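Local coordinates for T9SS C-terminal target domain-containing protein (Bacteroides cellulosilyticus, PDB 5JVK) that probably hydrolyses O-glycosidic bonds in carbohydrates, as an endo-acting family 39 glycoside hydrolase of a gut symbiont, at residues 452-463 with 478-489. Residues are numbered along the deposited sequence; the frame is centred on the assembly and turned at random.
Sequences GTTIRVKAPTDV and LTVDNGYLVLNL
Arg456 reaches over strand 484-489 to Asp481, its chain stretched out straight as far as NE, and NE donates an almost straight hydrogen bond (171°) to Asp481 OD2 at 3.0 Å. The oxygen accepts through its anti lone pair and lies in the guanidinium plane, yet the carboxylate stands nearly perpendicular to that plane, 87° away, so this is a salt bridge through one oxygen rather than a two-pronged pairing. CG2 of Val486 covers one guanidinium face. With an alanine at Asp481, the Arg456 charge would probably lose this mate and its guanidinium would be freer to swing off Val486. On the same face of the sheet, Lys458 lays its CB over the Tyr484 ring in a CH-pi contact, 4.2 Å from the centroid. CG of Lys458 is anti to the backbone N (chi1 176°), and the rest of its chain runs on, extended, away from the strand pair. Strands 453-458 and 484-489 form a two-stranded antiparallel sheet facing the six-stranded antiparallel sheet that follows the (beta/alpha)8 barrel in the chain. The opposite face, turned to that larger sheet, is largely apolar: Ile455 CG1 meets Leu489 CD1 at 3.7 Å, Val457 CG2 meets Leu487 CD1 at 4.0 Å, and Leu485 packs on Leu466 and Leu496. Beyond the paired strands, Val463 and Leu478 run antiparallel alongside one another, CG1 of the valine against CD1 of the leucine. At the other end, Thr454 and Asn488 point the same way from neighbouring strands, OG1 of Thr454 donating to OD1 of Asn488 at 2.9 Å in the carbonyl plane, while Thr454 CG2 rests 3.6 Å from Val486 CG1.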
ATOM      1  N   GLY A 452       9.565 -23.797   2.197  1.00 29.56           N
ATOM      2  CA  GLY A 452       8.560 -24.031   3.243  1.00 28.76           C
ATOM      3  C   GLY A 452       9.083 -24.939   4.344  1.00 28.27           C
ATOM      4  O   GLY A 452      10.068 -25.649   4.146  1.00 28.41           O
ATOM      5  N   THR A 453       8.437 -24.890   5.510  1.00 27.51           N
ATOM      6  CA  THR A 453       8.712 -25.820   6.617  1.00 27.26           C
ATOM      7  C   THR A 453       7.441 -26.149   7.385  1.00 26.90           C
ATOM      8  O   THR A 453       6.428 -25.457   7.265  1.00 26.24           O
ATOM      9  CB  THR A 453       9.719 -25.258   7.651  1.00 27.49           C
ATOM     10  OG1 THR A 453       9.289 -23.968   8.108  1.00 27.43           O
ATOM     11  CG2 THR A 453      11.099 -25.148   7.065  1.00 28.05           C
ATOM     12  N   THR A 454       7.526 -27.211   8.182  1.00 26.63           N
ATOM     13  CA  THR A 454       6.482 -27.592   9.116  1.00 26.65           C
ATOM     14  C   THR A 454       6.969 -27.311  10.537  1.00 27.19           C
ATOM     15  O   THR A 454       8.119 -27.603  10.866  1.00 26.88           O
ATOM     16  CB  THR A 454       6.137 -29.083   8.966  1.00 26.27           C
ATOM     17  OG1 THR A 454       5.694 -29.333   7.623  1.00 25.87           O
ATOM     18  CG2 THR A 454       5.045 -29.498   9.951  1.00 26.05           C
ATOM     19  N   ILE A 455       6.101 -26.725  11.362  1.00 27.90           N
ATOM     20  CA  ILE A 455       6.375 -26.545  12.792  1.00 28.47           C
ATOM     21  C   ILE A 455       5.189 -26.998  13.641  1.00 29.31           C
ATOM     22  O   ILE A 455       4.066 -27.125  13.151  1.00 28.81           O
ATOM     23  CB  ILE A 455       6.746 -25.085  13.158  1.00 28.45           C
ATOM     24  CG1 ILE A 455       5.616 -24.104  12.814  1.00 28.29           C
ATOM     25  CG2 ILE A 455       8.032 -24.666  12.459  1.00 28.46           C
ATOM     26  CD1 ILE A 455       5.680 -22.824  13.614  1.00 28.24           C
ATOM     27  N   ARG A 456       5.467 -27.232  14.919  1.00 30.88           N
ATOM     28  CA  ARG A 456       4.462 -27.629  15.891  1.00 32.37           C
ATOM     29  C   ARG A 456       4.420 -26.580  16.984  1.00 33.15           C
ATOM     30  O   ARG A 456       5.367 -26.454  17.742  1.00 32.83           O
ATOM     31  CB  ARG A 456       4.806 -29.003  16.460  1.00 32.69           C
ATOM     32  CG  ARG A 456       4.481 -30.117  15.490  1.00 33.44           C
ATOM     33  CD  ARG A 456       5.140 -31.434  15.857  1.00 34.34           C
ATOM     34  NE  ARG A 456       4.549 -32.531  15.088  1.00 35.19           N
ATOM     35  CZ  ARG A 456       4.785 -32.792  13.797  1.00 36.15           C
ATOM     36  NH1 ARG A 456       5.626 -32.050  13.070  1.00 36.32           N
ATOM     37  NH2 ARG A 456       4.168 -33.820  13.217  1.00 36.43           N
ATOM     38  N   VAL A 457       3.331 -25.818  17.040  1.00 35.12           N
ATOM     39  CA  VAL A 457       3.140 -24.782  18.055  1.00 36.68           C
ATOM     40  C   VAL A 457       2.135 -25.302  19.067  1.00 38.40           C
ATOM     41  O   VAL A 457       1.075 -25.794  18.675  1.00 38.78           O
ATOM     42  CB  VAL A 457       2.590 -23.480  17.435  1.00 36.54           C
ATOM     43  CG1 VAL A 457       2.506 -22.374  18.484  1.00 36.79           C
ATOM     44  CG2 VAL A 457       3.451 -23.044  16.256  1.00 36.36           C
ATOM     45  N   LYS A 458       2.456 -25.193  20.357  1.00 40.76           N
ATOM     46  CA  LYS A 458       1.517 -25.595  21.406  1.00 43.86           C
ATOM     47  C   LYS A 458       0.279 -24.709  21.335  1.00 45.65           C
ATOM     48  O   LYS A 458       0.401 -23.490  21.229  1.00 44.92           O
ATOM     49  CB  LYS A 458       2.140 -25.504  22.802  1.00 45.36           C
ATOM     50  CG  LYS A 458       1.149 -25.815  23.917  1.00 47.19           C
ATOM     51  CD  LYS A 458       1.820 -26.135  25.240  1.00 49.40           C
ATOM     52  CE  LYS A 458       0.778 -26.493  26.292  1.00 51.15           C
ATOM     53  NZ  LYS A 458       1.320 -26.420  27.676  1.00 52.41           N
ATOM     54  N   ALA A 459      -0.897 -25.338  21.399  1.00 48.32           N
ATOM     55  CA  ALA A 459      -2.186 -24.652  21.259  1.00 50.30           C
ATOM     56  C   ALA A 459      -2.358 -23.559  22.324  1.00 52.16           C
ATOM     57  O   ALA A 459      -2.606 -23.878  23.493  1.00 53.30           O
ATOM     58  CB  ALA A 459      -3.328 -25.658  21.343  1.00 49.95           C
ATOM     59  N   PRO A 460      -2.223 -22.272  21.928  1.00 53.23           N
ATOM     60  CA  PRO A 460      -2.243 -21.185  22.915  1.00 54.03           C
ATOM     61  C   PRO A 460      -3.645 -20.901  23.481  1.00 54.38           C
ATOM     62  O   PRO A 460      -3.774 -20.582  24.664  1.00 53.72           O
ATOM     63  CB  PRO A 460      -1.692 -19.994  22.129  1.00 53.67           C
ATOM     64  CG  PRO A 460      -2.055 -20.266  20.711  1.00 53.60           C
ATOM     65  CD  PRO A 460      -2.158 -21.755  20.545  1.00 53.31           C
ATOM     66  N   THR A 461      -4.664 -21.004  22.627  1.00 55.18           N
ATOM     67  CA  THR A 461      -6.068 -21.025  23.028  1.00 55.29           C
ATOM     68  C   THR A 461      -6.552 -22.466  22.830  1.00 54.38           C
ATOM     69  O   THR A 461      -5.847 -23.279  22.217  1.00 53.55           O
ATOM     70  CB  THR A 461      -6.901 -20.055  22.153  1.00 56.57           C
ATOM     71  OG1 THR A 461      -6.144 -18.864  21.884  1.00 56.51           O
ATOM     72  CG2 THR A 461      -8.218 -19.669  22.829  1.00 57.43           C
ATOM     73  N   ASP A 462      -7.736 -22.792  23.348  1.00 53.14           N
ATOM     74  CA  ASP A 462      -8.358 -24.101  23.088  1.00 52.40           C
ATOM     75  C   ASP A 462      -8.634 -24.296  21.596  1.00 49.74           C
ATOM     76  O   ASP A 462      -8.864 -23.333  20.861  1.00 48.98           O
ATOM     77  CB  ASP A 462      -9.662 -24.273  23.880  1.00 53.60           C
ATOM     78  CG  ASP A 462      -9.444 -24.307  25.387  1.00 55.17           C
ATOM     79  OD1 ASP A 462      -8.376 -24.773  25.846  1.00 56.93           O
ATOM     80  OD2 ASP A 462     -10.355 -23.865  26.118  1.00 56.16           O
ATOM     81  N   VAL A 463      -8.623 -25.554  21.168  1.00 47.76           N
ATOM     82  CA  VAL A 463      -8.681 -25.906  19.746  1.00 46.96           C
ATOM     83  C   VAL A 463     -10.047 -25.579  19.118  1.00 45.99           C
ATOM     84  O   VAL A 463     -10.114 -25.121  17.976  1.00 44.56           O
ATOM     85  CB  VAL A 463      -8.303 -27.393  19.533  1.00 46.79           C
ATOM     86  CG1 VAL A 463      -8.512 -27.823  18.085  1.00 46.97           C
ATOM     87  CG2 VAL A 463      -6.854 -27.629  19.950  1.00 47.07           C
ATOM     88  N   LEU A 478      -7.705 -27.635  11.344  1.00 28.04           N
ATOM     89  CA  LEU A 478      -6.505 -27.720  12.175  1.00 27.92           C
ATOM     90  C   LEU A 478      -5.982 -29.155  12.206  1.00 27.50           C
ATOM     91  O   LEU A 478      -6.759 -30.103  12.104  1.00 28.04           O
ATOM     92  CB  LEU A 478      -6.810 -27.264  13.603  1.00 28.34           C
ATOM     93  CG  LEU A 478      -7.285 -25.819  13.779  1.00 28.75           C
ATOM     94  CD1 LEU A 478      -7.840 -25.602  15.176  1.00 28.98           C
ATOM     95  CD2 LEU A 478      -6.158 -24.837  13.509  1.00 29.00           C
ATOM     96  N   THR A 479      -4.667 -29.304  12.333  1.00 26.77           N
ATOM     97  CA  THR A 479      -4.033 -30.602  12.538  1.00 26.65           C
ATOM     98  C   THR A 479      -3.431 -30.604  13.939  1.00 27.42           C
ATOM     99  O   THR A 479      -2.507 -29.840  14.216  1.00 27.45           O
ATOM    100  CB  THR A 479      -2.940 -30.866  11.491  1.00 26.06           C
ATOM    101  OG1 THR A 479      -3.518 -30.823  10.184  1.00 26.06           O
ATOM    102  CG2 THR A 479      -2.288 -32.228  11.701  1.00 25.90           C
ATOM    103  N   VAL A 480      -3.953 -31.465  14.810  1.00 28.53           N
ATOM    104  CA  VAL A 480      -3.595 -31.467  16.228  1.00 29.98           C
ATOM    105  C   VAL A 480      -2.798 -32.723  16.581  1.00 31.45           C
ATOM    106  O   VAL A 480      -3.345 -33.828  16.580  1.00 32.18           O
ATOM    107  CB  VAL A 480      -4.855 -31.381  17.116  1.00 29.91           C
ATOM    108  CG1 VAL A 480      -4.471 -31.211  18.586  1.00 30.28           C
ATOM    109  CG2 VAL A 480      -5.751 -30.239  16.652  1.00 29.54           C
ATOM    110  N   ASP A 481      -1.511 -32.545  16.874  1.00 32.98           N
ATOM    111  CA  ASP A 481      -0.634 -33.640  17.283  1.00 34.71           C
ATOM    112  C   ASP A 481      -0.340 -33.536  18.779  1.00 35.88           C
ATOM    113  O   ASP A 481       0.630 -32.893  19.184  1.00 36.26           O
ATOM    114  CB  ASP A 481       0.660 -33.612  16.461  1.00 35.56           C
ATOM    115  CG  ASP A 481       1.646 -34.708  16.862  1.00 36.87           C
ATOM    116  OD1 ASP A 481       1.211 -35.796  17.305  1.00 37.65           O
ATOM    117  OD2 ASP A 481       2.867 -34.472  16.730  1.00 37.74           O
ATOM    118  N   ASN A 482      -1.202 -34.153  19.588  1.00 36.93           N
ATOM    119  CA  ASN A 482      -0.997 -34.288  21.033  1.00 37.90           C
ATOM    120  C   ASN A 482      -0.835 -32.928  21.735  1.00 37.43           C
ATOM    121  O   ASN A 482       0.145 -32.682  22.444  1.00 36.96           O
ATOM    122  CB  ASN A 482       0.205 -35.215  21.296  1.00 39.60           C
ATOM    123  CG  ASN A 482       0.311 -35.656  22.748  1.00 41.53           C
ATOM    124  OD1 ASN A 482      -0.696 -35.862  23.436  1.00 42.83           O
ATOM    125  ND2 ASN A 482       1.542 -35.811  23.222  1.00 42.54           N
ATOM    126  N   GLY A 483      -1.806 -32.048  21.512  1.00 37.14           N
ATOM    127  CA  GLY A 483      -1.802 -30.700  22.087  1.00 36.63           C
ATOM    128  C   GLY A 483      -0.963 -29.655  21.358  1.00 35.99           C
ATOM    129  O   GLY A 483      -0.792 -28.546  21.873  1.00 37.05           O
ATOM    130  N   TYR A 484      -0.447 -29.993  20.172  1.00 34.27           N
ATOM    131  CA  TYR A 484       0.319 -29.065  19.334  1.00 32.76           C
ATOM    132  C   TYR A 484      -0.361 -28.914  17.982  1.00 30.58           C
ATOM    133  O   TYR A 484      -0.780 -29.904  17.380  1.00 30.07           O
ATOM    134  CB  TYR A 484       1.744 -29.578  19.118  1.00 33.68           C
ATOM    135  CG  TYR A 484       2.647 -29.403  20.312  1.00 34.89           C
ATOM    136  CD1 TYR A 484       2.528 -30.233  21.426  1.00 35.68           C
ATOM    137  CD2 TYR A 484       3.630 -28.410  20.331  1.00 35.41           C
ATOM    138  CE1 TYR A 484       3.356 -30.078  22.529  1.00 36.38           C
ATOM    139  CE2 TYR A 484       4.463 -28.248  21.430  1.00 35.90           C
ATOM    140  CZ  TYR A 484       4.324 -29.084  22.525  1.00 36.48           C
ATOM    141  OH  TYR A 484       5.144 -28.931  23.617  1.00 37.29           O
ATOM    142  N   LEU A 485      -0.458 -27.676  17.506  1.00 28.34           N
ATOM    143  CA  LEU A 485      -0.973 -27.400  16.172  1.00 26.84           C
ATOM    144  C   LEU A 485       0.158 -27.594  15.165  1.00 25.67           C
ATOM    145  O   LEU A 485       1.189 -26.932  15.266  1.00 24.84           O
ATOM    146  CB  LEU A 485      -1.519 -25.975  16.086  1.00 26.70           C
ATOM    147  CG  LEU A 485      -2.614 -25.619  17.092  1.00 26.95           C
ATOM    148  CD1 LEU A 485      -2.964 -24.143  16.996  1.00 27.17           C
ATOM    149  CD2 LEU A 485      -3.850 -26.478  16.880  1.00 27.21           C
ATOM    150  N   VAL A 486      -0.038 -28.508  14.212  1.00 24.75           N
ATOM    151  CA  VAL A 486       0.940 -28.764  13.150  1.00 24.24           C
ATOM    152  C   VAL A 486       0.667 -27.779  12.019  1.00 23.81           C
ATOM    153  O   VAL A 486      -0.351 -27.898  11.338  1.00 24.21           O
ATOM    154  CB  VAL A 486       0.855 -30.215  12.612  1.00 23.97           C
ATOM    155  CG1 VAL A 486       1.939 -30.471  11.570  1.00 23.81           C
ATOM    156  CG2 VAL A 486       0.961 -31.221  13.752  1.00 24.04           C
ATOM    157  N   LEU A 487       1.570 -26.814  11.833  1.00 23.30           N
ATOM    158  CA  LEU A 487       1.421 -25.761  10.821  1.00 22.98           C
ATOM    159  C   LEU A 487       2.417 -25.951   9.685  1.00 22.83           C
ATOM    160  O   LEU A 487       3.620 -26.055   9.927  1.00 22.80           O
ATOM    161  CB  LEU A 487       1.645 -24.381  11.442  1.00 22.90           C
ATOM    162  CG  LEU A 487       0.721 -23.963  12.586  1.00 23.05           C
ATOM    163  CD1 LEU A 487       1.119 -22.587  13.096  1.00 23.07           C
ATOM    164  CD2 LEU A 487      -0.734 -23.968  12.145  1.00 23.16           C
ATOM    165  N   ASN A 488       1.908 -25.977   8.453  1.00 22.54           N
ATOM    166  CA  ASN A 488       2.736 -26.085   7.255  1.00 22.26           C
ATOM    167  C   ASN A 488       3.003 -24.687   6.719  1.00 21.44           C
ATOM    168  O   ASN A 488       2.207 -24.141   5.955  1.00 21.16           O
ATOM    169  CB  ASN A 488       2.044 -26.954   6.205  1.00 22.71           C
ATOM    170  CG  ASN A 488       1.877 -28.391   6.665  1.00 23.44           C
ATOM    171  OD1 ASN A 488       2.835 -29.025   7.112  1.00 23.50           O
ATOM    172  ND2 ASN A 488       0.655 -28.910   6.568  1.00 23.88           N
ATOM    173  N   LEU A 489       4.133 -24.119   7.134  1.00 20.64           N
ATOM    174  CA  LEU A 489       4.455 -22.726   6.850  1.00 20.04           C
ATOM    175  C   LEU A 489       4.955 -22.539   5.424  1.00 19.58           C
ATOM    176  O   LEU A 489       5.684 -23.380   4.891  1.00 19.50           O
ATOM    177  CB  LEU A 489       5.513 -22.204   7.829  1.00 20.05           C
ATOM    178  CG  LEU A 489       5.211 -22.299   9.328  1.00 20.27           C
ATOM    179  CD1 LEU A 489       6.328 -21.631  10.113  1.00 20.46           C
ATOM    180  CD2 LEU A 489       3.870 -21.671   9.677  1.00 20.35           C
TER